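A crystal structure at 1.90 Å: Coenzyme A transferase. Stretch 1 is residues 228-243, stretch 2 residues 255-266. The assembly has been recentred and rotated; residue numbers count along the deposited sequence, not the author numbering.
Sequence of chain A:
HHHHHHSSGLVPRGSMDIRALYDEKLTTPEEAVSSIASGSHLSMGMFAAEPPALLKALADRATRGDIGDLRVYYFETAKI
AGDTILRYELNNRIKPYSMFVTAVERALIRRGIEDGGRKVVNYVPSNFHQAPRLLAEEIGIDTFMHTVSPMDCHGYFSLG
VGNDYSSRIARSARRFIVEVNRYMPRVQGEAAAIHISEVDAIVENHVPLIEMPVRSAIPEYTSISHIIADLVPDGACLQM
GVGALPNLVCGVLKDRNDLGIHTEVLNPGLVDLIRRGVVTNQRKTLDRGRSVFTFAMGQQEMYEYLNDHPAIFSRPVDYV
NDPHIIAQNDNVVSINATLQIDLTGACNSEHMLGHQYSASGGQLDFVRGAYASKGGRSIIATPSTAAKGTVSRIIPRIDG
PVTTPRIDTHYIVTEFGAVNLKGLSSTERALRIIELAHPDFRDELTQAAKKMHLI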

# COMPACT_ATOMS: atom_id res chain seq x y z
N ILE A 228 8.47 -23.47 2.06
CA ILE A 228 8.12 -22.56 0.96
C ILE A 228 7.78 -23.35 -0.28
O ILE A 228 6.74 -23.13 -0.91
CB ILE A 228 9.28 -21.59 0.66
CG1 ILE A 228 9.46 -20.63 1.83
CG2 ILE A 228 9.01 -20.82 -0.66
CD1 ILE A 228 10.60 -19.65 1.66
N ALA A 229 8.64 -24.31 -0.64
CA ALA A 229 8.39 -25.09 -1.85
C ALA A 229 7.05 -25.82 -1.79
O ALA A 229 6.39 -25.99 -2.82
CB ALA A 229 9.54 -26.08 -2.11
N ASP A 230 6.64 -26.26 -0.61
CA ASP A 230 5.35 -26.93 -0.47
C ASP A 230 4.19 -25.99 -0.82
O ASP A 230 3.10 -26.45 -1.16
CB ASP A 230 5.16 -27.47 0.95
CG ASP A 230 5.96 -28.73 1.21
OD1 ASP A 230 6.53 -29.31 0.26
OD2 ASP A 230 6.01 -29.15 2.40
N LEU A 231 4.42 -24.69 -0.72
CA LEU A 231 3.39 -23.69 -1.00
C LEU A 231 3.40 -23.22 -2.46
O LEU A 231 2.61 -22.36 -2.84
CB LEU A 231 3.57 -22.47 -0.07
CG LEU A 231 3.37 -22.71 1.42
CD1 LEU A 231 3.88 -21.54 2.25
CD2 LEU A 231 1.91 -22.99 1.73
N VAL A 232 4.31 -23.78 -3.26
CA VAL A 232 4.38 -23.48 -4.68
C VAL A 232 3.77 -24.61 -5.51
O VAL A 232 4.30 -25.72 -5.53
CB VAL A 232 5.84 -23.28 -5.14
CG1 VAL A 232 5.88 -22.88 -6.59
CG2 VAL A 232 6.53 -22.23 -4.27
N PRO A 233 2.65 -24.34 -6.19
CA PRO A 233 2.03 -25.36 -7.05
C PRO A 233 2.67 -25.42 -8.44
O PRO A 233 3.32 -24.45 -8.83
CB PRO A 233 0.59 -24.89 -7.16
CG PRO A 233 0.67 -23.40 -7.02
CD PRO A 233 1.83 -23.12 -6.09
N ASP A 234 2.51 -26.51 -9.19
CA ASP A 234 2.86 -26.45 -10.61
C ASP A 234 2.11 -25.25 -11.21
O ASP A 234 1.02 -24.90 -10.78
CB ASP A 234 2.50 -27.74 -11.36
CG ASP A 234 3.46 -28.91 -11.08
OD1 ASP A 234 4.68 -28.70 -10.88
OD2 ASP A 234 2.97 -30.06 -11.08
N GLY A 235 2.71 -24.61 -12.21
CA GLY A 235 2.08 -23.50 -12.88
C GLY A 235 2.20 -22.20 -12.10
O GLY A 235 1.71 -21.17 -12.54
N ALA A 236 2.86 -22.24 -10.94
CA ALA A 236 3.08 -21.01 -10.15
C ALA A 236 3.86 -19.96 -10.94
O ALA A 236 4.74 -20.28 -11.74
CB ALA A 236 3.81 -21.34 -8.85
N CYS A 237 3.54 -18.69 -10.71
CA CYS A 237 4.24 -17.60 -11.37
C CYS A 237 5.09 -16.88 -10.31
O CYS A 237 4.55 -16.17 -9.47
CB CYS A 237 3.23 -16.65 -12.00
SG CYS A 237 3.96 -15.31 -12.97
N LEU A 238 6.40 -17.07 -10.39
CA LEU A 238 7.31 -16.73 -9.30
C LEU A 238 7.84 -15.30 -9.31
O LEU A 238 8.20 -14.76 -10.36
CB LEU A 238 8.52 -17.66 -9.35
CG LEU A 238 8.28 -19.16 -9.26
CD1 LEU A 238 9.61 -19.89 -9.42
CD2 LEU A 238 7.64 -19.49 -7.92
N GLN A 239 7.90 -14.71 -8.12
CA GLN A 239 8.79 -13.58 -7.86
C GLN A 239 9.65 -13.96 -6.67
O GLN A 239 9.14 -14.53 -5.70
CB GLN A 239 8.02 -12.30 -7.54
CG GLN A 239 8.92 -11.16 -7.03
CD GLN A 239 8.97 -11.08 -5.51
OE1 GLN A 239 8.04 -11.51 -4.83
NE2 GLN A 239 10.06 -10.51 -4.98
N MET A 240 10.96 -13.69 -6.74
CA MET A 240 11.77 -13.81 -5.53
C MET A 240 12.98 -12.89 -5.52
O MET A 240 13.35 -12.35 -6.55
CB MET A 240 12.19 -15.26 -5.27
CG MET A 240 13.03 -15.89 -6.35
SD MET A 240 13.30 -17.64 -5.92
CE MET A 240 11.68 -18.33 -6.21
N GLY A 241 13.57 -12.72 -4.34
CA GLY A 241 14.75 -11.89 -4.17
C GLY A 241 16.04 -12.64 -4.47
O GLY A 241 16.05 -13.68 -5.13
N VAL A 242 17.15 -12.11 -3.95
CA VAL A 242 18.46 -12.70 -4.15
C VAL A 242 18.95 -13.31 -2.84
O VAL A 242 18.44 -12.98 -1.77
CB VAL A 242 19.49 -11.65 -4.62
CG1 VAL A 242 19.14 -11.14 -6.02
CG2 VAL A 242 19.53 -10.48 -3.64
N GLY A 243 19.91 -14.23 -2.92
CA GLY A 243 20.50 -14.82 -1.73
C GLY A 243 20.53 -16.34 -1.73
O GLY A 243 20.05 -16.99 -2.66
N ASP A 255 11.94 -29.86 -9.59
CA ASP A 255 11.03 -30.95 -9.95
C ASP A 255 9.69 -30.47 -10.51
O ASP A 255 8.87 -31.28 -10.95
CB ASP A 255 10.80 -31.87 -8.75
CG ASP A 255 12.09 -32.48 -8.21
OD1 ASP A 255 12.91 -32.96 -9.03
OD2 ASP A 255 12.29 -32.46 -6.97
N ARG A 256 9.46 -29.16 -10.50
CA ARG A 256 8.19 -28.60 -10.95
C ARG A 256 8.13 -28.49 -12.48
O ARG A 256 9.14 -28.62 -13.17
CB ARG A 256 7.95 -27.22 -10.34
CG ARG A 256 7.88 -27.19 -8.82
CD ARG A 256 6.56 -27.77 -8.29
NE ARG A 256 6.44 -27.54 -6.85
CZ ARG A 256 7.05 -28.29 -5.94
NH1 ARG A 256 7.78 -29.32 -6.33
NH2 ARG A 256 6.92 -28.02 -4.64
N ASN A 257 6.94 -28.25 -13.00
CA ASN A 257 6.79 -28.00 -14.42
C ASN A 257 5.90 -26.79 -14.71
O ASN A 257 5.04 -26.43 -13.91
CB ASN A 257 6.26 -29.23 -15.15
CG ASN A 257 4.85 -29.58 -14.73
OD1 ASN A 257 3.90 -28.85 -15.05
ND2 ASN A 257 4.70 -30.70 -14.03
N ASP A 258 6.12 -26.18 -15.87
CA ASP A 258 5.33 -25.06 -16.35
C ASP A 258 5.25 -23.87 -15.39
O ASP A 258 4.25 -23.16 -15.35
CB ASP A 258 3.93 -25.53 -16.76
CG ASP A 258 3.93 -26.23 -18.11
OD1 ASP A 258 4.54 -25.70 -19.08
OD2 ASP A 258 3.32 -27.32 -18.19
N LEU A 259 6.32 -23.66 -14.63
CA LEU A 259 6.38 -22.44 -13.82
C LEU A 259 6.53 -21.21 -14.72
O LEU A 259 6.99 -21.30 -15.87
CB LEU A 259 7.54 -22.49 -12.83
CG LEU A 259 7.48 -23.65 -11.83
CD1 LEU A 259 8.61 -23.54 -10.80
CD2 LEU A 259 6.14 -23.67 -11.13
N GLY A 260 6.13 -20.06 -14.19
CA GLY A 260 6.34 -18.80 -14.87
C GLY A 260 7.19 -17.88 -14.01
O GLY A 260 7.38 -18.15 -12.81
N ILE A 261 7.69 -16.80 -14.60
CA ILE A 261 8.45 -15.81 -13.85
C ILE A 261 7.91 -14.41 -14.13
O ILE A 261 7.77 -14.00 -15.28
CB ILE A 261 9.95 -15.83 -14.22
CG1 ILE A 261 10.63 -17.09 -13.68
CG2 ILE A 261 10.67 -14.57 -13.67
CD1 ILE A 261 12.08 -17.24 -14.14
N HIS A 262 7.57 -13.70 -13.06
CA HIS A 262 7.30 -12.26 -13.12
C HIS A 262 7.83 -11.70 -11.82
O HIS A 262 7.15 -11.74 -10.77
CB HIS A 262 5.80 -11.98 -13.27
CG HIS A 262 5.46 -10.52 -13.31
ND1 HIS A 262 5.04 -9.87 -14.45
CD2 HIS A 262 5.49 -9.57 -12.34
CE1 HIS A 262 4.81 -8.60 -14.18
NE2 HIS A 262 5.07 -8.39 -12.90
N THR A 263 9.05 -11.19 -11.87
CA THR A 263 9.80 -10.90 -10.67
C THR A 263 10.36 -9.49 -10.78
O THR A 263 10.49 -8.96 -11.88
CB THR A 263 10.94 -11.93 -10.53
OG1 THR A 263 11.58 -11.78 -9.25
CG2 THR A 263 11.97 -11.77 -11.68
N GLU A 264 10.64 -8.86 -9.64
CA GLU A 264 11.31 -7.56 -9.68
C GLU A 264 12.77 -7.77 -10.06
O GLU A 264 13.22 -7.29 -11.10
CB GLU A 264 11.20 -6.84 -8.35
CG GLU A 264 11.85 -5.44 -8.35
CD GLU A 264 12.02 -4.90 -6.94
OE1 GLU A 264 11.01 -4.75 -6.23
OE2 GLU A 264 13.18 -4.65 -6.54
N VAL A 265 13.50 -8.50 -9.23
CA VAL A 265 14.89 -8.82 -9.54
C VAL A 265 15.02 -10.25 -10.10
O VAL A 265 14.47 -11.21 -9.55
CB VAL A 265 15.83 -8.66 -8.31
CG1 VAL A 265 15.50 -9.67 -7.26
CG2 VAL A 265 17.30 -8.83 -8.72
N LEU A 266 15.76 -10.37 -11.20
CA LEU A 266 16.09 -11.69 -11.75
C LEU A 266 17.41 -12.15 -11.12
O LEU A 266 18.41 -11.43 -11.17
CB LEU A 266 16.23 -11.64 -13.26
CG LEU A 266 16.44 -12.97 -14.01
CD1 LEU A 266 15.22 -13.88 -13.86
CD2 LEU A 266 16.72 -12.71 -15.50
O HOH W 1 4.78 -13.18 -10.17
O HOH W 2 12.33 -9.74 -6.91

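Two stretches of Coenzyme A transferase pair along a short parallel β-ladder, flanked at one end by an arginine that bonds a carbonyl in the helix and another just before a turn, and at the other by a threonine hydroxyl and a water. At the ladder, Cys237 is bridged with Gly260 and Leu238 with Ile261. Three main-chain hydrogen bonds hold the register: Gly260 N donates to Ala236 O at 2.8 Å, Leu238 N to Gly260 O at 2.8 Å, and His262 N to Leu238 O at 3.0 Å. The first two are nearly straight, at 172° and 177°; the third is more bent, at 153°. Gly260 therefore uses both its N and its O on the first stretch, and Leu238 likewise uses both of its own on the second stretch. Two of these carbonyls also receive CA-H...O contacts: Leu259 CA lies 3.4 Å from Ala236 O, and Cys237 CA 3.5 Å from Gly260 O.

Cys237 O is satisfied differently. Water 1 donates to Cys237 O at 3.1 Å and to His262 O at 2.8 Å, joining the two carbonyls, which as acceptors could not bond each other directly.

Beyond the ladder a side chain takes over the acceptor's role. Met240 N donates to Thr263 OG1 at 3.2 Å, while the same OG1 donates to Val265 O at 3.0 Å, so the hydroxyl accepts across the contact and donates within its own stretch. Met240 O and Val265 O, 3.4 Å apart, are two acceptors and are not bonded to each other; each has its own donor: Val265 O the Thr263 hydroxyl, Met240 O water 2 at 2.8 Å. That water also accepts from Val265 N at 2.9 Å and from Gln239 NE2 at 3.1 Å, bridging a gap that the backbones do not close themselves.

At the other end, the Arg256 CA-to-CB bond points toward the first stretch, and the guanidinium meets two carbonyls near its plane. Arg256 NH2 donates to Ala229 O at 2.8 Å with an angle of 135°, and Arg256 NE to Val232 O at 3.1 Å with a straighter 159°. Ala229 O also accepts from Val232 N at 3.1 Å, so it serves two donors.

Asp234 OD1 accepts from Asn257 N at 3.1 Å and 163°. Asp234 OD1 stands 4.5 Å from Arg256 NE, beyond a salt bridge; the arginine's hydrogen bonds to the first stretch go to main-chain oxygens. Asn257 O in turn receives a weak bond from Gly235 N at 3.4 Å. Gly235 lies in the type II turn from Pro233 to Ala236, closed by Ala236 N donating to Pro233 O at 3.1 Å. Its positive phi of 80° favours glycine, and Gly235 CA makes a CA-H...O contact with Asp258 O at 3.3 Å, 161° at the hydrogen.

Apolar packing accompanies this network. Leu259 CD2 lies 4.0 Å from Ala236 CB, and Leu259 CD1 4.0 Å from Leu238 CD1; farther along, Val242 CG1 meets Val265 CG2 at 4.0 Å. Cys237 SG rests 3.8 Å from His262 CB.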